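Local atomic coordinates of UDP-N-Acetylglucosamine 2-Epimerase (Thermus thermophilus, PDB entry 1V4V), a protein that probably interconverts UDP-N-acetylglucosamine and UDP-N-acetylmannosamine by epimerisation at carbon 2 of the sugar. Residues M5-L10 with G33-V38; L26-I31 with M356-V361; E59-D64 with A84-E89. All coordinates share one frame; numbering follows the deposited sequence.

Interaction 1 of 3, residues M5-L10 with G33-V38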
loop_
_atom_site.group_PDB
_atom_site.type_symbol
_atom_site.label_atom_id
_atom_site.label_comp_id
_atom_site.label_asym_id
_atom_site.label_seq_id
_atom_site.Cartn_x
_atom_site.Cartn_y
_atom_site.Cartn_z
HETATM N N MSE A 5 -18.939 -15.647 -17.245
HETATM C CA MSE A 5 -18.391 -16.630 -16.317
HETATM C C MSE A 5 -17.536 -15.972 -15.235
HETATM O O MSE A 5 -17.535 -16.414 -14.086
HETATM C CB MSE A 5 -17.558 -17.681 -17.068
HETATM C CG MSE A 5 -16.100 -17.296 -17.321
HETATM SE SE MSE A 5 -15.790 -16.082 -18.800
HETATM C CE MSE A 5 -14.663 -17.221 -19.875
ATOM N N LYS A 6 -16.811 -14.919 -15.603
ATOM C CA LYS A 6 -15.961 -14.212 -14.650
ATOM C C LYS A 6 -16.792 -13.214 -13.850
ATOM O O LYS A 6 -17.743 -12.627 -14.371
ATOM C CB LYS A 6 -14.839 -13.463 -15.377
ATOM C CG LYS A 6 -13.901 -14.331 -16.209
ATOM C CD LYS A 6 -13.180 -15.367 -15.361
ATOM C CE LYS A 6 -11.963 -15.928 -16.091
ATOM N NZ LYS A 6 -12.294 -16.423 -17.457
ATOM N N ARG A 7 -16.433 -13.022 -12.586
ATOM C CA ARG A 7 -17.160 -12.085 -11.742
ATOM C C ARG A 7 -16.252 -10.940 -11.298
ATOM O O ARG A 7 -15.137 -11.162 -10.822
ATOM C CB ARG A 7 -17.742 -12.816 -10.530
ATOM C CG ARG A 7 -18.568 -14.051 -10.902
ATOM C CD ARG A 7 -19.367 -14.576 -9.717
ATOM N NE ARG A 7 -19.849 -15.942 -9.917
ATOM C CZ ARG A 7 -20.596 -16.345 -10.943
ATOM N NH1 ARG A 7 -20.962 -15.490 -11.888
ATOM N NH2 ARG A 7 -20.980 -17.612 -11.025
ATOM N N VAL A 8 -16.735 -9.713 -11.472
ATOM C CA VAL A 8 -15.973 -8.523 -11.103
ATOM C C VAL A 8 -16.743 -7.754 -10.044
ATOM O O VAL A 8 -17.818 -7.220 -10.307
ATOM C CB VAL A 8 -15.749 -7.610 -12.329
ATOM C CG1 VAL A 8 -14.925 -6.387 -11.934
ATOM C CG2 VAL A 8 -15.049 -8.387 -13.420
ATOM N N VAL A 9 -16.189 -7.700 -8.841
ATOM C CA VAL A 9 -16.850 -7.010 -7.749
ATOM C C VAL A 9 -16.370 -5.573 -7.598
ATOM O O VAL A 9 -15.170 -5.317 -7.492
ATOM C CB VAL A 9 -16.626 -7.758 -6.404
ATOM C CG1 VAL A 9 -17.305 -7.007 -5.255
ATOM C CG2 VAL A 9 -17.183 -9.183 -6.497
ATOM N N LEU A 10 -17.315 -4.641 -7.622
ATOM C CA LEU A 10 -16.996 -3.233 -7.423
ATOM C C LEU A 10 -17.362 -2.963 -5.972
ATOM O O LEU A 10 -18.517 -3.118 -5.581
ATOM C CB LEU A 10 -17.827 -2.333 -8.345
ATOM C CG LEU A 10 -17.523 -2.418 -9.837
ATOM C CD1 LEU A 10 -18.097 -3.710 -10.408
ATOM C CD2 LEU A 10 -18.140 -1.216 -10.542
ATOM N N GLY A 33 -18.771 -12.679 -21.064
ATOM C CA GLY A 33 -17.869 -13.450 -20.231
ATOM C C GLY A 33 -17.636 -12.813 -18.874
ATOM O O GLY A 33 -16.977 -13.397 -18.018
ATOM N N LEU A 34 -18.178 -11.614 -18.679
ATOM C CA LEU A 34 -18.023 -10.901 -17.415
ATOM C C LEU A 34 -19.362 -10.546 -16.792
ATOM O O LEU A 34 -20.339 -10.279 -17.493
ATOM C CB LEU A 34 -17.228 -9.603 -17.616
ATOM C CG LEU A 34 -15.750 -9.697 -17.987
ATOM C CD1 LEU A 34 -15.172 -8.302 -18.170
ATOM C CD2 LEU A 34 -15.009 -10.446 -16.898
ATOM N N LYS A 35 -19.397 -10.548 -15.467
ATOM C CA LYS A 35 -20.594 -10.183 -14.733
ATOM C C LYS A 35 -20.161 -9.281 -13.584
ATOM O O LYS A 35 -19.391 -9.692 -12.714
ATOM C CB LYS A 35 -21.310 -11.416 -14.180
ATOM C CG LYS A 35 -22.516 -11.062 -13.324
ATOM C CD LYS A 35 -23.443 -12.244 -13.126
ATOM C CE LYS A 35 -22.756 -13.379 -12.397
ATOM N NZ LYS A 35 -23.627 -14.589 -12.305
ATOM N N PRO A 36 -20.635 -8.029 -13.581
ATOM C CA PRO A 36 -20.261 -7.107 -12.509
ATOM C C PRO A 36 -21.156 -7.298 -11.290
ATOM O O PRO A 36 -22.333 -7.642 -11.419
ATOM C CB PRO A 36 -20.454 -5.744 -13.159
ATOM C CG PRO A 36 -21.685 -5.975 -14.003
ATOM C CD PRO A 36 -21.427 -7.344 -14.621
ATOM N N LEU A 37 -20.588 -7.095 -10.110
ATOM C CA LEU A 37 -21.335 -7.215 -8.865
ATOM C C LEU A 37 -20.953 -6.041 -7.979
ATOM O O LEU A 37 -19.852 -5.499 -8.101
ATOM C CB LEU A 37 -20.991 -8.516 -8.143
ATOM C CG LEU A 37 -21.321 -9.839 -8.838
ATOM C CD1 LEU A 37 -20.756 -10.974 -8.002
ATOM C CD2 LEU A 37 -22.831 -9.988 -9.009
ATOM N N VAL A 38 -21.854 -5.655 -7.085
ATOM C CA VAL A 38 -21.587 -4.536 -6.188
ATOM C C VAL A 38 -21.600 -4.927 -4.718
ATOM O O VAL A 38 -22.560 -5.522 -4.223
ATOM C CB VAL A 38 -22.615 -3.394 -6.401
ATOM C CG1 VAL A 38 -22.460 -2.330 -5.320
ATOM C CG2 VAL A 38 -22.415 -2.774 -7.770
#
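K6 and L34 open a parallel strand pair in which each residue of 6-10 faces its counterpart in 34-38. Five backbone hydrogen bonds join the strands. K6 N donates to G33 O, K35 N to K6 O, V8 N to K35 O, L37 N to V8 O and L10 N to L37 O. The last, L10 N to L37 O at 2.7 Å, is nearly straight at 175°. P36 has no N-H to give, but its CA lies 3.3 Å from V8 O in a CA-H...O contact. G33 has a positive phi of 95°, where a CB would jam against the preceding carbonyl oxygen.

Carbon contacts join side chains on the face that carries K6, V8, L10, L34, P36 and V38. The CD2 branch of L34 reaches across to K6 CB at 3.4 Å, a tight carbon pair, and to V8 CG2 at 4.0 Å. L10 and P36 lie side by side, with L10 CD1 4.2 Å from P36 CB. On the other face V9 CG2 rests on L37 CB at 4.2 Å.

There the R7 and K35 chains run side by side and point the same way. Their like-charged ends are modelled too close, so the exact placing is doubtful.

Helix 15-29 links the strands and packs on the V8 face. This is a beta-alpha-beta crossover of the Rossmann-like domain, as in GT-B folds.

Interaction 2 of 3, residues L26-I31 with M356-V361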
loop_
_atom_site.group_PDB
_atom_site.type_symbol
_atom_site.label_atom_id
_atom_site.label_comp_id
_atom_site.label_asym_id
_atom_site.label_seq_id
_atom_site.Cartn_x
_atom_site.Cartn_y
_atom_site.Cartn_z
ATOM N N LEU A 26 -21.773 -0.485 -15.588
ATOM C CA LEU A 26 -22.579 -0.647 -16.793
ATOM C C LEU A 26 -21.750 -1.086 -17.993
ATOM O O LEU A 26 -22.212 -1.876 -18.811
ATOM C CB LEU A 26 -23.334 0.653 -17.091
ATOM C CG LEU A 26 -24.333 1.036 -15.990
ATOM C CD1 LEU A 26 -24.874 2.439 -16.232
ATOM C CD2 LEU A 26 -25.471 0.016 -15.949
ATOM N N ALA A 27 -20.521 -0.588 -18.091
ATOM C CA ALA A 27 -19.646 -0.964 -19.196
ATOM C C ALA A 27 -19.236 -2.435 -19.081
ATOM O O ALA A 27 -19.077 -3.127 -20.086
ATOM C CB ALA A 27 -18.406 -0.073 -19.213
ATOM N N LEU A 28 -19.064 -2.905 -17.849
ATOM C CA LEU A 28 -18.683 -4.293 -17.599
ATOM C C LEU A 28 -19.836 -5.234 -17.939
ATOM O O LEU A 28 -19.625 -6.342 -18.436
ATOM C CB LEU A 28 -18.298 -4.478 -16.128
ATOM C CG LEU A 28 -16.933 -3.947 -15.680
ATOM C CD1 LEU A 28 -16.883 -3.885 -14.162
ATOM C CD2 LEU A 28 -15.828 -4.850 -16.218
ATOM N N ARG A 29 -21.055 -4.787 -17.667
ATOM C CA ARG A 29 -22.237 -5.592 -17.940
ATOM C C ARG A 29 -22.370 -5.851 -19.438
ATOM O O ARG A 29 -23.019 -6.810 -19.857
ATOM C CB ARG A 29 -23.488 -4.879 -17.417
ATOM C CG ARG A 29 -24.717 -5.765 -17.323
ATOM C CD ARG A 29 -25.868 -5.041 -16.643
ATOM N NE ARG A 29 -26.318 -3.887 -17.417
ATOM C CZ ARG A 29 -27.259 -3.039 -17.017
ATOM N NH1 ARG A 29 -27.855 -3.212 -15.845
ATOM N NH2 ARG A 29 -27.608 -2.020 -17.790
ATOM N N GLY A 30 -21.738 -5.000 -20.239
ATOM C CA GLY A 30 -21.810 -5.146 -21.681
ATOM C C GLY A 30 -20.699 -5.977 -22.289
ATOM O O GLY A 30 -20.614 -6.104 -23.509
ATOM N N ILE A 31 -19.843 -6.548 -21.448
ATOM C CA ILE A 31 -18.745 -7.366 -21.944
ATOM C C ILE A 31 -19.021 -8.853 -21.738
ATOM O O ILE A 31 -19.193 -9.316 -20.610
ATOM C CB ILE A 31 -17.413 -6.999 -21.254
ATOM C CG1 ILE A 31 -17.054 -5.543 -21.570
ATOM C CG2 ILE A 31 -16.303 -7.933 -21.725
ATOM C CD1 ILE A 31 -15.733 -5.095 -20.993
HETATM N N MSE A 356 -13.162 1.987 -20.925
HETATM C CA MSE A 356 -11.745 1.645 -20.919
HETATM C C MSE A 356 -11.372 0.856 -19.669
HETATM O O MSE A 356 -10.581 -0.087 -19.741
HETATM C CB MSE A 356 -10.880 2.901 -21.022
HETATM C CG MSE A 356 -10.762 3.443 -22.439
HETATM SE SE MSE A 356 -9.520 4.907 -22.546
HETATM C CE MSE A 356 -8.039 4.026 -21.650
ATOM N N VAL A 357 -11.932 1.240 -18.524
ATOM C CA VAL A 357 -11.661 0.522 -17.283
ATOM C C VAL A 357 -12.179 -0.902 -17.453
ATOM O O VAL A 357 -11.476 -1.871 -17.153
ATOM C CB VAL A 357 -12.371 1.182 -16.074
ATOM C CG1 VAL A 357 -12.273 0.281 -14.839
ATOM C CG2 VAL A 357 -11.741 2.535 -15.782
ATOM N N ALA A 358 -13.406 -1.021 -17.959
ATOM C CA ALA A 358 -14.031 -2.323 -18.176
ATOM C C ALA A 358 -13.203 -3.193 -19.115
ATOM O O ALA A 358 -13.011 -4.385 -18.867
ATOM C CB ALA A 358 -15.443 -2.140 -18.741
ATOM N N ARG A 359 -12.713 -2.595 -20.196
ATOM C CA ARG A 359 -11.905 -3.329 -21.160
ATOM C C ARG A 359 -10.548 -3.677 -20.563
ATOM O O ARG A 359 -9.943 -4.685 -20.925
ATOM C CB ARG A 359 -11.733 -2.510 -22.440
ATOM C CG ARG A 359 -13.007 -2.446 -23.278
ATOM C CD ARG A 359 -12.869 -1.516 -24.469
ATOM N NE ARG A 359 -14.043 -1.585 -25.341
ATOM C CZ ARG A 359 -14.257 -0.777 -26.375
ATOM N NH1 ARG A 359 -13.377 0.171 -26.672
ATOM N NH2 ARG A 359 -15.347 -0.922 -27.118
ATOM N N GLY A 360 -10.067 -2.836 -19.653
ATOM C CA GLY A 360 -8.794 -3.106 -19.010
ATOM C C GLY A 360 -8.910 -4.361 -18.163
ATOM O O GLY A 360 -7.999 -5.188 -18.140
ATOM N N VAL A 361 -10.036 -4.500 -17.469
ATOM C CA VAL A 361 -10.294 -5.661 -16.624
ATOM C C VAL A 361 -10.451 -6.919 -17.486
ATOM O O VAL A 361 -9.871 -7.966 -17.191
ATOM C CB VAL A 361 -11.578 -5.447 -15.779
ATOM C CG1 VAL A 361 -11.941 -6.716 -15.033
ATOM C CG2 VAL A 361 -11.358 -4.299 -14.787
#
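L28 turns its CG anti to the carbonyl carbon (chi1 -76°), and of its two methyls CD2 is the one that meets A358. I31 sets CG1 in the same way, and its extended chi2 of -177° sends CD1 to the same residue. A358 is the centre of the contact. Its CB points toward 26-31 and is met by three side chains.

A27 comes methyl to methyl, with its CB 3.6 Å from A358 CB. L28 CD2 lies 3.7 Å from both CA and CB of A358, so it touches the backbone as well as the methyl. I31 CD1 is 3.7 Å from A358 CB and 3.5 Å from A358 O. L28 CD2 also reaches V361 CB, one helical turn further on, at a looser 4.3 Å.

The side chains meet through carbon atoms alone. The small side chain of A358 probably allows the close approach here, with L28 CA and A358 CA 5.1 Å apart.

Helix 353-364, near the C-terminus, thus packs against the end of helix 15-29 and the turn after it. L28 also touches V8 and L10 of strand 6-12, L34 and P36 of strand 34-40, and L96 of strand 94-98. V361 reaches V8, Y94 and L96, so both helices lie on one face of the parallel sheet.

Interaction 3 of 3, residues E59-D64 with A84-E89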
loop_
_atom_site.group_PDB
_atom_site.type_symbol
_atom_site.label_atom_id
_atom_site.label_comp_id
_atom_site.label_asym_id
_atom_site.label_seq_id
_atom_site.Cartn_x
_atom_site.Cartn_y
_atom_site.Cartn_z
ATOM N N GLU A 59 -27.294 -3.260 -5.343
ATOM C CA GLU A 59 -26.114 -3.878 -4.744
ATOM C C GLU A 59 -26.377 -5.363 -4.564
ATOM O O GLU A 59 -27.527 -5.796 -4.495
ATOM C CB GLU A 59 -25.757 -3.234 -3.395
ATOM C CG GLU A 59 -26.356 -3.889 -2.152
ATOM C CD GLU A 59 -27.764 -3.426 -1.861
ATOM O OE1 GLU A 59 -28.285 -3.756 -0.773
ATOM O OE2 GLU A 59 -28.348 -2.728 -2.715
ATOM N N ASP A 60 -25.304 -6.141 -4.494
ATOM C CA ASP A 60 -25.409 -7.584 -4.331
ATOM C C ASP A 60 -25.139 -8.015 -2.898
ATOM O O ASP A 60 -25.660 -9.030 -2.441
ATOM C CB ASP A 60 -24.431 -8.276 -5.278
ATOM C CG ASP A 60 -24.813 -8.098 -6.731
ATOM O OD1 ASP A 60 -25.771 -8.764 -7.179
ATOM O OD2 ASP A 60 -24.168 -7.286 -7.424
ATOM N N ARG A 61 -24.330 -7.234 -2.188
ATOM C CA ARG A 61 -23.990 -7.554 -0.808
ATOM C C ARG A 61 -23.554 -6.291 -0.068
ATOM O O ARG A 61 -23.149 -5.311 -0.691
ATOM C CB ARG A 61 -22.874 -8.602 -0.788
ATOM C CG ARG A 61 -22.497 -9.114 0.592
ATOM C CD ARG A 61 -21.893 -10.508 0.500
ATOM N NE ARG A 61 -21.335 -10.963 1.769
ATOM C CZ ARG A 61 -21.016 -12.226 2.030
ATOM N NH1 ARG A 61 -21.209 -13.161 1.110
ATOM N NH2 ARG A 61 -20.495 -12.553 3.206
ATOM N N ASN A 62 -23.655 -6.317 1.257
ATOM C CA ASN A 62 -23.272 -5.176 2.085
ATOM C C ASN A 62 -22.424 -5.639 3.260
ATOM O O ASN A 62 -22.674 -6.702 3.824
ATOM C CB ASN A 62 -24.510 -4.473 2.652
ATOM C CG ASN A 62 -25.482 -4.031 1.581
ATOM O OD1 ASN A 62 -26.132 -4.854 0.930
ATOM N ND2 ASN A 62 -25.590 -2.722 1.393
ATOM N N LEU A 63 -21.422 -4.848 3.630
ATOM C CA LEU A 63 -20.601 -5.195 4.784
ATOM C C LEU A 63 -21.336 -4.639 6.001
ATOM O O LEU A 63 -22.178 -3.755 5.868
ATOM C CB LEU A 63 -19.212 -4.563 4.681
ATOM C CG LEU A 63 -18.320 -5.048 3.539
ATOM C CD1 LEU A 63 -16.920 -4.441 3.695
ATOM C CD2 LEU A 63 -18.240 -6.574 3.556
ATOM N N ASP A 64 -21.031 -5.162 7.182
ATOM C CA ASP A 64 -21.678 -4.704 8.406
ATOM C C ASP A 64 -20.781 -3.653 9.051
ATOM O O ASP A 64 -19.757 -3.976 9.651
ATOM C CB ASP A 64 -21.898 -5.894 9.345
ATOM C CG ASP A 64 -22.735 -5.539 10.554
ATOM O OD1 ASP A 64 -23.304 -6.464 11.171
ATOM O OD2 ASP A 64 -22.818 -4.341 10.896
ATOM N N ALA A 84 -12.923 -9.912 3.257
ATOM C CA ALA A 84 -12.280 -11.081 2.666
ATOM C C ALA A 84 -13.307 -12.188 2.441
ATOM O O ALA A 84 -13.319 -12.831 1.391
ATOM C CB ALA A 84 -11.172 -11.592 3.583
ATOM N N ARG A 85 -14.156 -12.406 3.440
ATOM C CA ARG A 85 -15.184 -13.441 3.357
ATOM C C ARG A 85 -16.214 -13.120 2.282
ATOM O O ARG A 85 -16.625 -14.000 1.523
ATOM C CB ARG A 85 -15.884 -13.615 4.709
ATOM C CG ARG A 85 -16.951 -14.711 4.705
ATOM C CD ARG A 85 -17.392 -15.114 6.108
ATOM N NE ARG A 85 -17.845 -13.980 6.906
ATOM C CZ ARG A 85 -17.072 -13.299 7.750
ATOM N NH1 ARG A 85 -15.801 -13.637 7.913
ATOM N NH2 ARG A 85 -17.570 -12.279 8.429
ATOM N N ALA A 86 -16.629 -11.858 2.217
ATOM C CA ALA A 86 -17.612 -11.437 1.224
ATOM C C ALA A 86 -17.089 -11.619 -0.199
ATOM O O ALA A 86 -17.816 -12.087 -1.075
ATOM C CB ALA A 86 -18.010 -9.969 1.457
ATOM N N LEU A 87 -15.831 -11.258 -0.437
ATOM C CA LEU A 87 -15.272 -11.383 -1.776
ATOM C C LEU A 87 -15.118 -12.842 -2.192
ATOM O O LEU A 87 -15.299 -13.186 -3.361
ATOM C CB LEU A 87 -13.917 -10.669 -1.858
ATOM C CG LEU A 87 -13.998 -9.155 -1.618
ATOM C CD1 LEU A 87 -12.599 -8.557 -1.637
ATOM C CD2 LEU A 87 -14.880 -8.506 -2.697
ATOM N N LYS A 88 -14.798 -13.694 -1.227
ATOM C CA LYS A 88 -14.619 -15.113 -1.489
ATOM C C LYS A 88 -15.974 -15.777 -1.744
ATOM O O LYS A 88 -16.124 -16.564 -2.681
ATOM C CB LYS A 88 -13.920 -15.771 -0.297
ATOM C CG LYS A 88 -13.392 -17.170 -0.559
ATOM C CD LYS A 88 -12.722 -17.734 0.688
ATOM C CE LYS A 88 -12.191 -19.139 0.451
ATOM N NZ LYS A 88 -11.612 -19.728 1.697
ATOM N N GLU A 89 -16.959 -15.446 -0.915
ATOM C CA GLU A 89 -18.299 -16.013 -1.048
ATOM C C GLU A 89 -19.013 -15.531 -2.310
ATOM O O GLU A 89 -19.873 -16.228 -2.849
ATOM C CB GLU A 89 -19.136 -15.690 0.192
ATOM C CG GLU A 89 -18.636 -16.372 1.461
ATOM C CD GLU A 89 -19.493 -16.073 2.680
ATOM O OE1 GLU A 89 -19.189 -16.611 3.765
ATOM O OE2 GLU A 89 -20.469 -15.305 2.558
#
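R61 and E89 cross at about a right angle, and their guanidinium and carboxylate planes stand 54° apart. R61 leaves strand 61-62 with CG anti to the backbone N (chi1 -175°) and runs extended to NE. It meets E89 end-on, and NH1 and NH2 both donate to one oxygen, OE2. That oxygen lies almost in the guanidinium plane. NH1 reaches it at 2.7 Å on the anti side, while NH2, at 2.8 Å, comes from above the carboxylate plane.

One face of the guanidinium lies over A86, with A86 CA 3.5 Å above its centre and A86 CB 3.5 Å from NE. L63 CD2 touches A86 CB at 4.0 Å. An alanine at R61 would probably leave E89 without its positive mate here and uncover the side of A86 under the guanidinium.

The contact joins strand 61-62, outermost in this chain's sheet, to the last turns of helix 72-89. R85 brings a second positive charge near, with its NE 4.8 Å from R61 NH2. E89 is likely to offset part of this repulsion. The edge salt bridge and the packing on one face are likely to hold the guanidinium in its rotation.

How the interactions relate
All three contacts lie in the domain built on the seven-stranded parallel sheet. Interactions 1 and 2 touch, with centres about 10 Å apart. V8 CG1 meets L28 CD1 at 3.9 Å, and V8 CG2 meets V361 CG1 at 3.9 Å. Helix 15-29 of interaction 2 is the connection between the strands of interaction 1. Interactions 1 and 3 share the sheet, because strand 61-62 borders strand 34-40. D60 N lies 2.8 Å from V38 O, a probable hydrogen bond. V9 CG1 also packs on L87 CD2, on the sheet face opposite V8. Interactions 2 and 3 do not touch; their nearest atoms are about 10 Å apart.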